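Local coordinates for protein adenylation domain (Streptomyces sp., PDB 5N9X) that belongs to the adenylation domains of the ANL family of AMP-binding enzymes and holds adenosine-5'-triphosphate and threonine side by side in one pocket, at residues L307-G312 with S335-P340; R193-S198 with Y280-G285; F211-W216 with V253-P258. All blocks are in the same frame, centred on the assembly; numbering follows the deposited sequence.

Contact 1: L307-G312 with S335-P340; sequences LINMYG and SVIGRP. With ATP (adenosine-5'-triphosphate), chain D; THR (threonine), chain C.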
loop_
_atom_site.group_PDB
_atom_site.type_symbol
_atom_site.label_atom_id
_atom_site.label_comp_id
_atom_site.label_asym_id
_atom_site.label_seq_id
_atom_site.Cartn_x
_atom_site.Cartn_y
_atom_site.Cartn_z
ATOM N N LEU A 307 1.183 -15.950 -8.841
ATOM C CA LEU A 307 1.864 -14.791 -8.297
ATOM C C LEU A 307 1.647 -13.619 -9.245
ATOM O O LEU A 307 1.905 -13.728 -10.446
ATOM C CB LEU A 307 3.350 -15.069 -8.058
ATOM C CG LEU A 307 3.709 -15.972 -6.864
ATOM C CD1 LEU A 307 2.556 -16.216 -5.896
ATOM C CD2 LEU A 307 4.219 -17.287 -7.324
ATOM N N ILE A 308 1.118 -12.529 -8.691
ATOM C CA ILE A 308 0.784 -11.326 -9.432
ATOM C C ILE A 308 1.481 -10.110 -8.831
ATOM O O ILE A 308 1.288 -9.761 -7.655
ATOM C CB ILE A 308 -0.748 -11.068 -9.461
ATOM C CG1 ILE A 308 -1.425 -11.981 -10.485
ATOM C CG2 ILE A 308 -1.052 -9.620 -9.823
ATOM C CD1 ILE A 308 -1.734 -13.322 -9.984
ATOM N N ASN A 309 2.313 -9.471 -9.642
ATOM C CA ASN A 309 2.951 -8.258 -9.199
ATOM C C ASN A 309 2.045 -7.142 -9.637
ATOM O O ASN A 309 1.575 -7.156 -10.760
ATOM C CB ASN A 309 4.366 -8.088 -9.769
ATOM C CG ASN A 309 5.030 -6.841 -9.235
ATOM O OD1 ASN A 309 4.552 -6.268 -8.258
ATOM N ND2 ASN A 309 6.128 -6.416 -9.857
ATOM N N MET A 310 1.742 -6.210 -8.747
ATOM C CA MET A 310 0.944 -5.048 -9.152
ATOM C C MET A 310 1.663 -3.752 -8.811
ATOM O O MET A 310 1.939 -3.493 -7.640
ATOM C CB MET A 310 -0.453 -5.068 -8.509
ATOM C CG MET A 310 -1.309 -6.252 -8.935
ATOM S SD MET A 310 -3.037 -6.262 -8.370
ATOM C CE MET A 310 -3.834 -5.377 -9.737
ATOM N N TYR A 311 1.989 -2.967 -9.833
ATOM C CA TYR A 311 2.502 -1.621 -9.588
ATOM C C TYR A 311 1.308 -0.780 -9.221
ATOM O O TYR A 311 0.227 -0.931 -9.826
ATOM C CB TYR A 311 3.236 -1.031 -10.808
ATOM C CG TYR A 311 3.486 0.471 -10.712
ATOM C CD1 TYR A 311 4.625 0.960 -10.093
ATOM C CD2 TYR A 311 2.602 1.391 -11.258
ATOM C CE1 TYR A 311 4.862 2.313 -10.003
ATOM C CE2 TYR A 311 2.829 2.743 -11.173
ATOM C CZ TYR A 311 3.956 3.198 -10.541
ATOM O OH TYR A 311 4.181 4.539 -10.450
ATOM N N GLY A 312 1.489 0.099 -8.239
ATOM C CA GLY A 312 0.407 0.950 -7.788
ATOM C C GLY A 312 0.924 2.147 -7.024
ATOM O O GLY A 312 2.052 2.138 -6.519
ATOM N N SER A 335 12.356 -6.478 -13.254
ATOM C CA SER A 335 11.112 -6.295 -12.517
ATOM C C SER A 335 9.930 -5.980 -13.429
ATOM O O SER A 335 9.658 -4.809 -13.730
ATOM C CB SER A 335 11.278 -5.171 -11.497
ATOM O OG SER A 335 10.250 -5.230 -10.530
ATOM N N VAL A 336 9.215 -7.009 -13.862
ATOM C CA VAL A 336 8.080 -6.789 -14.760
ATOM C C VAL A 336 6.806 -6.437 -13.981
ATOM O O VAL A 336 6.382 -7.185 -13.091
ATOM C CB VAL A 336 7.810 -8.015 -15.643
ATOM C CG1 VAL A 336 6.892 -7.639 -16.803
ATOM C CG2 VAL A 336 9.122 -8.576 -16.165
ATOM N N ILE A 337 6.218 -5.284 -14.312
ATOM C CA ILE A 337 4.984 -4.842 -13.679
ATOM C C ILE A 337 3.831 -5.031 -14.646
ATOM O O ILE A 337 2.675 -4.925 -14.264
ATOM C CB ILE A 337 5.052 -3.355 -13.199
ATOM C CG1 ILE A 337 5.129 -2.379 -14.376
ATOM C CG2 ILE A 337 6.217 -3.152 -12.263
ATOM C CD1 ILE A 337 5.649 -1.013 -13.995
ATOM N N GLY A 338 4.151 -5.313 -15.905
ATOM C CA GLY A 338 3.132 -5.708 -16.876
ATOM C C GLY A 338 2.422 -4.573 -17.601
ATOM O O GLY A 338 3.072 -3.642 -18.057
ATOM N N ARG A 339 1.097 -4.657 -17.720
ATOM C CA ARG A 339 0.293 -3.627 -18.398
ATOM C C ARG A 339 -0.619 -2.842 -17.465
ATOM O O ARG A 339 -1.091 -3.378 -16.483
ATOM C CB ARG A 339 -0.568 -4.258 -19.495
ATOM C CG ARG A 339 -0.525 -3.511 -20.820
ATOM C CD ARG A 339 -0.922 -4.403 -21.981
ATOM N NE ARG A 339 0.260 -4.836 -22.718
ATOM C CZ ARG A 339 0.664 -6.103 -22.793
ATOM N NH1 ARG A 339 -0.032 -7.058 -22.185
ATOM N NH2 ARG A 339 1.759 -6.419 -23.478
ATOM N N PRO A 340 -0.877 -1.570 -17.783
ATOM C CA PRO A 340 -1.875 -0.790 -17.045
ATOM C C PRO A 340 -3.224 -1.506 -16.935
ATOM O O PRO A 340 -3.604 -2.194 -17.875
ATOM C CB PRO A 340 -1.995 0.482 -17.884
ATOM C CG PRO A 340 -0.597 0.674 -18.425
ATOM C CD PRO A 340 -0.108 -0.730 -18.726
HETATM P PG ATP D . 4.115 9.166 -2.044
HETATM O O1G ATP D . 4.866 9.397 -3.350
HETATM O O2G ATP D . 4.304 10.247 -1.025
HETATM O O3G ATP D . 2.635 8.866 -2.208
HETATM P PB ATP D . 4.652 6.313 -1.674
HETATM O O1B ATP D . 5.438 6.201 -2.983
HETATM O O2B ATP D . 4.897 5.340 -0.566
HETATM O O3B ATP D . 4.835 7.886 -1.280
HETATM P PA ATP D . 2.233 5.064 -2.203
HETATM O O1A ATP D . 1.148 5.457 -3.177
HETATM O O2A ATP D . 1.830 4.316 -0.937
HETATM O O3A ATP D . 3.062 6.382 -1.856
HETATM O "O5'" ATP D . 3.465 4.255 -2.911
HETATM C "C5'" ATP D . 3.588 4.007 -4.312
HETATM C "C4'" ATP D . 5.065 3.906 -4.702
HETATM O "O4'" ATP D . 5.574 2.603 -4.464
HETATM C "C3'" ATP D . 5.367 4.257 -6.148
HETATM O "O3'" ATP D . 5.964 5.549 -6.142
HETATM C "C2'" ATP D . 6.362 3.230 -6.623
HETATM O "O2'" ATP D . 7.655 3.830 -6.630
HETATM C "C1'" ATP D . 6.357 2.140 -5.573
HETATM N N9 ATP D . 5.750 0.874 -6.091
HETATM C C8 ATP D . 4.478 0.471 -5.874
HETATM N N7 ATP D . 4.205 -0.720 -6.456
HETATM C C5 ATP D . 5.337 -1.117 -7.063
HETATM C C6 ATP D . 5.733 -2.300 -7.861
HETATM N N6 ATP D . 4.843 -3.279 -8.111
HETATM N N1 ATP D . 6.996 -2.353 -8.328
HETATM C C2 ATP D . 7.858 -1.344 -8.089
HETATM N N3 ATP D . 7.588 -0.237 -7.361
HETATM C C4 ATP D . 6.353 -0.063 -6.828
HETATM N N THR C . -0.875 1.493 -3.223
HETATM C CA THR C . 0.162 0.787 -2.457
HETATM C C THR C . 1.347 1.707 -2.387
HETATM O O THR C . 2.367 1.549 -1.688
HETATM C CB THR C . 0.599 -0.546 -3.109
HETATM O OG1 THR C . 0.880 -0.340 -4.509
HETATM C CG2 THR C . -0.485 -1.603 -2.938
HETATM O OXT THR C . 1.222 2.661 -3.142
HETATM O O HOH W 1 7.889 -4.624 -9.147
#
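With CG anti to the backbone N (chi1 -177°), Asn309 sends its amide from strand 306-310 toward segment 335-340; Tyr311, likewise anti at 166°, starts the same way, but its ring then leads off toward the ATP. Ile337 meets Tyr311 CB with its own CB at 3.8 Å; its CG1 sits in the crowded position between backbone N and carbonyl carbon (chi1 68°), a torsion that turns CG2 and, through CG1, CD1 to the same atom. The Asn309 amide divides its work between protein and nucleotide. Its ND2 makes a weak, bent hydrogen bond of 3.3 Å to Val336 O and gives a shorter one, 2.6 Å from ND2 of Asn309, to a water. That water in turn donates to Ser335 OG, whose further partner is Leu288 O. On the other branch, Asn309 OD1 accepts a weak hydrogen bond from ATP N6, while Met310 O takes a straighter one from N6 at 2.9 Å. CD1 of Tyr311 comes within 3.7 Å of ATP C5, and CE1 reaches toward the ribose; the phenol OH is held by Asp406. A classic beta bulge sets Ile337 and Gly338 together opposite Leu416 of strand 416-421. As in other AMP-binding enzymes, the nucleotide base lies against the aromatic side chain that follows a core strand. Two carbonyl acceptors converging on N6 would be expected to suit an amino group at that position of the base, one of them through a bond that is weak.

Contact 2: R193-S198 with Y280-G285; sequences RLFSFS and YVVFGG. With ATP (adenosine-5'-triphosphate), chain D; THR (threonine), chain C.
An aromatic cluster of Phe195, Phe197 and Tyr280 joins the loop after helix 181-191 to the start of strand 280-284, whose far end reaches the ligand pocket. Tyr280 is its centre, its CG anti to the carbonyl carbon (chi1 -67°), and the ring receives two edges. Phe195 makes a T-shaped contact, with ring centroids 5.2 Å apart and planes at 70°; its CD1 lies over one face of Tyr280, offset toward the rim. Phe197 meets the tyrosine in an offset edge-to-face pair, its CE1 4.0 Å from Tyr280 CD2. Between the two phenylalanines the backbone supplies a polar clasp: Ser196 N donates to Tyr280 OH at 2.7 Å, a fairly straight bond (155°) that holds the OH end in place, while the two phenylalanine edges limit the rotation of the ring. Farther along the strand, Val282 turns CG2 to the tip of Phe195, 3.5 Å from Phe195 CE1. Beyond it, Gly285 brings its N to 3.1 Å from ATP N7. Around the cluster, Phe195 also meets Phe322 edge-to-face and touches Met310 of strand 306-310, whereas Phe197 packs on Trp203 of strand 202-205 and on Val253 of strand 253-256.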
loop_
_atom_site.group_PDB
_atom_site.type_symbol
_atom_site.label_atom_id
_atom_site.label_comp_id
_atom_site.label_asym_id
_atom_site.label_seq_id
_atom_site.Cartn_x
_atom_site.Cartn_y
_atom_site.Cartn_z
ATOM N N ARG A 193 -11.810 -9.041 -14.801
ATOM C CA ARG A 193 -11.430 -10.085 -15.748
ATOM C C ARG A 193 -10.008 -10.637 -15.589
ATOM O O ARG A 193 -9.717 -11.736 -16.062
ATOM C CB ARG A 193 -11.624 -9.581 -17.183
ATOM C CG ARG A 193 -13.054 -9.724 -17.674
ATOM C CD ARG A 193 -13.274 -9.068 -19.026
ATOM N NE ARG A 193 -14.610 -9.338 -19.562
ATOM C CZ ARG A 193 -15.283 -8.504 -20.359
ATOM N NH1 ARG A 193 -14.751 -7.339 -20.708
ATOM N NH2 ARG A 193 -16.490 -8.828 -20.807
ATOM N N LEU A 194 -9.119 -9.900 -14.937
ATOM C CA LEU A 194 -7.762 -10.409 -14.746
ATOM C C LEU A 194 -7.641 -11.358 -13.548
ATOM O O LEU A 194 -6.765 -12.218 -13.501
ATOM C CB LEU A 194 -6.773 -9.254 -14.595
ATOM C CG LEU A 194 -6.547 -8.408 -15.853
ATOM C CD1 LEU A 194 -6.025 -7.013 -15.489
ATOM C CD2 LEU A 194 -5.597 -9.102 -16.816
ATOM N N PHE A 195 -8.510 -11.172 -12.568
ATOM C CA PHE A 195 -8.526 -12.024 -11.394
ATOM C C PHE A 195 -9.786 -12.871 -11.520
ATOM O O PHE A 195 -10.749 -12.443 -12.166
ATOM C CB PHE A 195 -8.576 -11.197 -10.097
ATOM C CG PHE A 195 -7.259 -10.560 -9.672
ATOM C CD1 PHE A 195 -6.304 -11.284 -8.974
ATOM C CD2 PHE A 195 -7.015 -9.209 -9.910
ATOM C CE1 PHE A 195 -5.115 -10.683 -8.551
ATOM C CE2 PHE A 195 -5.821 -8.601 -9.481
ATOM C CZ PHE A 195 -4.876 -9.343 -8.810
ATOM N N SER A 196 -9.809 -14.033 -10.877
ATOM C CA SER A 196 -11.054 -14.798 -10.735
ATOM C C SER A 196 -11.500 -14.901 -9.268
ATOM O O SER A 196 -11.159 -15.864 -8.571
ATOM C CB SER A 196 -10.870 -16.189 -11.341
ATOM O OG SER A 196 -12.031 -16.979 -11.188
ATOM N N PHE A 197 -12.244 -13.902 -8.802
ATOM C CA PHE A 197 -12.738 -13.865 -7.421
ATOM C C PHE A 197 -14.154 -14.415 -7.249
ATOM O O PHE A 197 -15.013 -14.223 -8.101
ATOM C CB PHE A 197 -12.699 -12.423 -6.882
ATOM C CG PHE A 197 -11.324 -11.827 -6.863
ATOM C CD1 PHE A 197 -10.254 -12.550 -6.335
ATOM C CD2 PHE A 197 -11.094 -10.542 -7.331
ATOM C CE1 PHE A 197 -8.976 -12.016 -6.306
ATOM C CE2 PHE A 197 -9.819 -9.993 -7.293
ATOM C CZ PHE A 197 -8.758 -10.729 -6.786
ATOM N N SER A 198 -14.413 -15.058 -6.114
ATOM C CA SER A 198 -15.771 -15.500 -5.813
ATOM C C SER A 198 -16.093 -15.354 -4.331
ATOM O O SER A 198 -15.197 -15.141 -3.503
ATOM C CB SER A 198 -15.980 -16.956 -6.243
ATOM O OG SER A 198 -15.678 -17.835 -5.194
ATOM N N TYR A 280 -4.225 -16.895 -4.843
ATOM C CA TYR A 280 -3.465 -15.733 -5.315
ATOM C C TYR A 280 -2.559 -15.154 -4.253
ATOM O O TYR A 280 -2.962 -14.969 -3.113
ATOM C CB TYR A 280 -4.392 -14.607 -5.784
ATOM C CG TYR A 280 -5.212 -14.860 -7.018
ATOM C CD1 TYR A 280 -4.658 -14.711 -8.284
ATOM C CD2 TYR A 280 -6.558 -15.188 -6.917
ATOM C CE1 TYR A 280 -5.421 -14.916 -9.436
ATOM C CE2 TYR A 280 -7.338 -15.388 -8.036
ATOM C CZ TYR A 280 -6.769 -15.256 -9.303
ATOM O OH TYR A 280 -7.554 -15.459 -10.425
ATOM N N VAL A 281 -1.338 -14.843 -4.632
ATOM C CA VAL A 281 -0.542 -13.937 -3.828
ATOM C C VAL A 281 -0.291 -12.699 -4.681
ATOM O O VAL A 281 0.225 -12.799 -5.766
ATOM C CB VAL A 281 0.768 -14.556 -3.361
ATOM C CG1 VAL A 281 1.336 -13.760 -2.195
ATOM C CG2 VAL A 281 0.532 -15.990 -2.936
ATOM N N VAL A 282 -0.695 -11.543 -4.179
ATOM C CA VAL A 282 -0.591 -10.299 -4.916
ATOM C C VAL A 282 0.459 -9.477 -4.237
ATOM O O VAL A 282 0.415 -9.323 -3.030
ATOM C CB VAL A 282 -1.946 -9.523 -4.961
ATOM C CG1 VAL A 282 -1.748 -8.100 -5.442
ATOM C CG2 VAL A 282 -2.944 -10.233 -5.836
ATOM N N PHE A 283 1.412 -8.965 -5.007
ATOM C CA PHE A 283 2.461 -8.117 -4.469
ATOM C C PHE A 283 2.156 -6.682 -4.803
ATOM O O PHE A 283 1.685 -6.390 -5.914
ATOM C CB PHE A 283 3.832 -8.488 -5.051
ATOM C CG PHE A 283 4.208 -9.924 -4.847
ATOM C CD1 PHE A 283 3.722 -10.909 -5.701
ATOM C CD2 PHE A 283 5.046 -10.293 -3.809
ATOM C CE1 PHE A 283 4.069 -12.243 -5.527
ATOM C CE2 PHE A 283 5.408 -11.637 -3.633
ATOM C CZ PHE A 283 4.921 -12.609 -4.490
ATOM N N GLY A 284 2.462 -5.779 -3.882
ATOM C CA GLY A 284 2.398 -4.370 -4.202
ATOM C C GLY A 284 3.301 -3.499 -3.363
ATOM O O GLY A 284 3.675 -3.858 -2.256
ATOM N N GLY A 285 3.641 -2.337 -3.897
ATOM C CA GLY A 285 4.196 -1.284 -3.075
ATOM C C GLY A 285 5.699 -1.143 -3.141
ATOM O O GLY A 285 6.226 -0.129 -2.706
HETATM P PG ATP D . 4.115 9.166 -2.044
HETATM O O1G ATP D . 4.866 9.397 -3.350
HETATM O O2G ATP D . 4.304 10.247 -1.025
HETATM O O3G ATP D . 2.635 8.866 -2.208
HETATM P PB ATP D . 4.652 6.313 -1.674
HETATM O O1B ATP D . 5.438 6.201 -2.983
HETATM O O2B ATP D . 4.897 5.340 -0.566
HETATM O O3B ATP D . 4.835 7.886 -1.280
HETATM P PA ATP D . 2.233 5.064 -2.203
HETATM O O1A ATP D . 1.148 5.457 -3.177
HETATM O O2A ATP D . 1.830 4.316 -0.937
HETATM O O3A ATP D . 3.062 6.382 -1.856
HETATM O "O5'" ATP D . 3.465 4.255 -2.911
HETATM C "C5'" ATP D . 3.588 4.007 -4.312
HETATM C "C4'" ATP D . 5.065 3.906 -4.702
HETATM O "O4'" ATP D . 5.574 2.603 -4.464
HETATM C "C3'" ATP D . 5.367 4.257 -6.148
HETATM O "O3'" ATP D . 5.964 5.549 -6.142
HETATM C "C2'" ATP D . 6.362 3.230 -6.623
HETATM O "O2'" ATP D . 7.655 3.830 -6.630
HETATM C "C1'" ATP D . 6.357 2.140 -5.573
HETATM N N9 ATP D . 5.750 0.874 -6.091
HETATM C C8 ATP D . 4.478 0.471 -5.874
HETATM N N7 ATP D . 4.205 -0.720 -6.456
HETATM C C5 ATP D . 5.337 -1.117 -7.063
HETATM C C6 ATP D . 5.733 -2.300 -7.861
HETATM N N6 ATP D . 4.843 -3.279 -8.111
HETATM N N1 ATP D . 6.996 -2.353 -8.328
HETATM C C2 ATP D . 7.858 -1.344 -8.089
HETATM N N3 ATP D . 7.588 -0.237 -7.361
HETATM C C4 ATP D . 6.353 -0.063 -6.828
HETATM N N THR C . -0.875 1.493 -3.223
HETATM C CA THR C . 0.162 0.787 -2.457
HETATM C C THR C . 1.347 1.707 -2.387
HETATM O O THR C . 2.367 1.549 -1.688
HETATM C CB THR C . 0.599 -0.546 -3.109
HETATM O OG1 THR C . 0.880 -0.340 -4.509
HETATM C CG2 THR C . -0.485 -1.603 -2.938
HETATM O OXT THR C . 1.222 2.661 -3.142
#

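Contact 3: F211-W216 with V253-P258; sequences FDFSVW and VLNQTP. With THR (threonine), chain C.
Phe211 opens the segment with its ring CG anti to the backbone N, which carries CE1 to 3.3 Å from O of the bound threonine, a contact at the ring edge. Its carbonyl O is gripped twice, by Ser214 N and by Ser214 OG, the hydroxyl lying in the carbonyl plane: two bonds from one residue that tie Ser214 back to Phe211. Asp212 holds its carboxylate in the crowded position between N and carbonyl carbon (chi1 81°), and OD1 takes a hydrogen bond from the threonine N at 2.7 Å. An acid so placed would be expected to stabilise a positive charge on that amine. Phe213 comes next, its ring sandwiched between ligand and strand. CG2 of the threonine sits over the centre of one face, 3.4 Å from Phe213 CG, and Asn255 CB makes a CH-pi contact with the opposite face, 4.1 Å from the ring centroid. Gln256 O lies at the edge of the same ring, in its plane. In this AMP-binding fold Phe211, Asp212 and Phe213 line the pocket that holds the threonine, and the parallel strand 253-256 backs Phe213 as a second shell. Three residues past Phe213, Trp216 has its CG anti to N and presents the indole edge to Asn255, ring and amide planes 85° apart. Its NE1 lies 2.7 Å from Asn255 OD1, but the hydrogen bond is weak, bent to 121°; the same OD1 also rests 3.3 Å from Phe213 CE1. Trp216 also meets His319 edge-to-face.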
loop_
_atom_site.group_PDB
_atom_site.type_symbol
_atom_site.label_atom_id
_atom_site.label_comp_id
_atom_site.label_asym_id
_atom_site.label_seq_id
_atom_site.Cartn_x
_atom_site.Cartn_y
_atom_site.Cartn_z
ATOM N N PHE A 211 -3.116 2.376 5.280
ATOM C CA PHE A 211 -2.380 2.031 4.060
ATOM C C PHE A 211 -3.382 1.521 3.014
ATOM O O PHE A 211 -4.203 0.638 3.299
ATOM C CB PHE A 211 -1.295 1.000 4.386
ATOM C CG PHE A 211 -0.489 0.560 3.209
ATOM C CD1 PHE A 211 -0.135 1.457 2.204
ATOM C CD2 PHE A 211 -0.007 -0.749 3.146
ATOM C CE1 PHE A 211 0.633 1.044 1.122
ATOM C CE2 PHE A 211 0.768 -1.168 2.088
ATOM C CZ PHE A 211 1.089 -0.274 1.064
ATOM N N ASP A 212 -3.346 2.092 1.816
ATOM C CA ASP A 212 -4.449 1.877 0.897
ATOM C C ASP A 212 -4.531 0.420 0.356
ATOM O O ASP A 212 -5.510 0.032 -0.273
ATOM C CB ASP A 212 -4.399 2.932 -0.224
ATOM C CG ASP A 212 -3.408 2.606 -1.325
ATOM O OD1 ASP A 212 -2.509 1.750 -1.150
ATOM O OD2 ASP A 212 -3.554 3.223 -2.402
ATOM N N PHE A 213 -3.534 -0.396 0.675
ATOM C CA PHE A 213 -3.516 -1.806 0.302
ATOM C C PHE A 213 -4.616 -2.560 1.096
ATOM O O PHE A 213 -5.107 -3.607 0.669
ATOM C CB PHE A 213 -2.072 -2.336 0.518
ATOM C CG PHE A 213 -1.696 -3.521 -0.341
ATOM C CD1 PHE A 213 -2.525 -3.926 -1.366
ATOM C CD2 PHE A 213 -0.406 -4.073 -0.276
ATOM C CE1 PHE A 213 -2.175 -4.969 -2.201
ATOM C CE2 PHE A 213 -0.013 -5.119 -1.152
ATOM C CZ PHE A 213 -0.908 -5.569 -2.104
ATOM N N SER A 214 -5.028 -1.980 2.223
ATOM C CA SER A 214 -6.145 -2.502 3.030
ATOM C C SER A 214 -7.509 -2.304 2.383
ATOM O O SER A 214 -8.425 -3.064 2.621
ATOM C CB SER A 214 -6.152 -1.847 4.418
ATOM O OG SER A 214 -6.567 -0.485 4.356
ATOM N N VAL A 215 -7.636 -1.253 1.579
ATOM C CA VAL A 215 -8.821 -1.022 0.735
ATOM C C VAL A 215 -9.069 -2.152 -0.250
ATOM O O VAL A 215 -10.179 -2.625 -0.423
ATOM C CB VAL A 215 -8.678 0.275 -0.050
ATOM C CG1 VAL A 215 -9.929 0.571 -0.881
ATOM C CG2 VAL A 215 -8.389 1.416 0.912
ATOM N N TRP A 216 -8.002 -2.574 -0.895
ATOM C CA TRP A 216 -8.061 -3.707 -1.781
ATOM C C TRP A 216 -8.451 -4.951 -1.001
ATOM O O TRP A 216 -9.283 -5.740 -1.435
ATOM C CB TRP A 216 -6.716 -3.853 -2.465
ATOM C CG TRP A 216 -6.447 -5.093 -3.194
ATOM C CD1 TRP A 216 -5.580 -6.061 -2.825
ATOM C CD2 TRP A 216 -6.987 -5.492 -4.464
ATOM N NE1 TRP A 216 -5.545 -7.054 -3.770
ATOM C CE2 TRP A 216 -6.396 -6.728 -4.794
ATOM C CE3 TRP A 216 -7.916 -4.926 -5.352
ATOM C CZ2 TRP A 216 -6.711 -7.426 -5.987
ATOM C CZ3 TRP A 216 -8.229 -5.617 -6.526
ATOM C CH2 TRP A 216 -7.628 -6.855 -6.831
ATOM N N VAL A 253 -6.623 -15.564 -0.910
ATOM C CA VAL A 253 -6.087 -14.359 -1.537
ATOM C C VAL A 253 -5.179 -13.613 -0.566
ATOM O O VAL A 253 -5.650 -12.926 0.343
ATOM C CB VAL A 253 -7.208 -13.405 -2.029
ATOM C CG1 VAL A 253 -6.598 -12.160 -2.675
ATOM C CG2 VAL A 253 -8.135 -14.131 -3.020
ATOM N N LEU A 254 -3.874 -13.765 -0.746
ATOM C CA LEU A 254 -2.925 -13.126 0.152
ATOM C C LEU A 254 -2.251 -11.929 -0.545
ATOM O O LEU A 254 -1.738 -12.053 -1.668
ATOM C CB LEU A 254 -1.894 -14.154 0.660
ATOM C CG LEU A 254 -0.698 -13.566 1.430
ATOM C CD1 LEU A 254 -1.138 -12.946 2.723
ATOM C CD2 LEU A 254 0.307 -14.645 1.727
ATOM N N ASN A 255 -2.292 -10.773 0.122
ATOM C CA ASN A 255 -1.597 -9.542 -0.310
ATOM C C ASN A 255 -0.374 -9.225 0.543
ATOM O O ASN A 255 -0.448 -9.167 1.759
ATOM C CB ASN A 255 -2.553 -8.342 -0.278
ATOM C CG ASN A 255 -3.614 -8.416 -1.349
ATOM O OD1 ASN A 255 -3.379 -8.012 -2.489
ATOM N ND2 ASN A 255 -4.789 -8.923 -0.993
ATOM N N GLN A 256 0.753 -8.995 -0.108
ATOM C CA GLN A 256 2.026 -8.820 0.589
ATOM C C GLN A 256 2.872 -7.761 -0.099
ATOM O O GLN A 256 2.858 -7.633 -1.311
ATOM C CB GLN A 256 2.801 -10.147 0.635
ATOM C CG GLN A 256 2.260 -11.243 1.545
ATOM C CD GLN A 256 2.631 -11.028 3.002
ATOM O OE1 GLN A 256 3.649 -11.540 3.475
ATOM N NE2 GLN A 256 1.809 -10.267 3.723
ATOM N N THR A 257 3.631 -6.998 0.669
ATOM C CA THR A 257 4.740 -6.301 0.052
ATOM C C THR A 257 5.829 -7.330 -0.191
ATOM O O THR A 257 5.818 -8.390 0.414
ATOM C CB THR A 257 5.248 -5.172 0.903
ATOM O OG1 THR A 257 5.715 -5.722 2.128
ATOM C CG2 THR A 257 4.127 -4.171 1.153
ATOM N N PRO A 258 6.753 -7.035 -1.113
ATOM C CA PRO A 258 7.839 -8.004 -1.282
ATOM C C PRO A 258 8.634 -8.239 0.011
ATOM O O PRO A 258 8.939 -9.396 0.288
ATOM C CB PRO A 258 8.691 -7.375 -2.392
ATOM C CG PRO A 258 7.653 -6.630 -3.240
ATOM C CD PRO A 258 6.706 -6.047 -2.204
HETATM N N THR C . -0.875 1.493 -3.223
HETATM C CA THR C . 0.162 0.787 -2.457
HETATM C C THR C . 1.347 1.707 -2.387
HETATM O O THR C . 2.367 1.549 -1.688
HETATM C CB THR C . 0.599 -0.546 -3.109
HETATM O OG1 THR C . 0.880 -0.340 -4.509
HETATM C CG2 THR C . -0.485 -1.603 -2.938
HETATM O OXT THR C . 1.222 2.661 -3.142
#

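Strands 253-256, 280-284 and 306-310 run parallel as neighbours in one mixed sheet, and each contact takes in one of them. Contact 2 is the middle member: its centre lies about 11 Å from that of contact 1 and about 10 Å from that of contact 3, whereas contacts 1 and 3 are about 14 Å apart, centre to centre, and do not touch. Along the chain, contact 3 is nested within the loop closed by contact 2, and contact 1 follows both. The strands lead toward a shared pocket, so that contact 1 meets the adenine, contact 3 lines one part of the threonine pocket, and contact 2 reaches both ligands through Gly285.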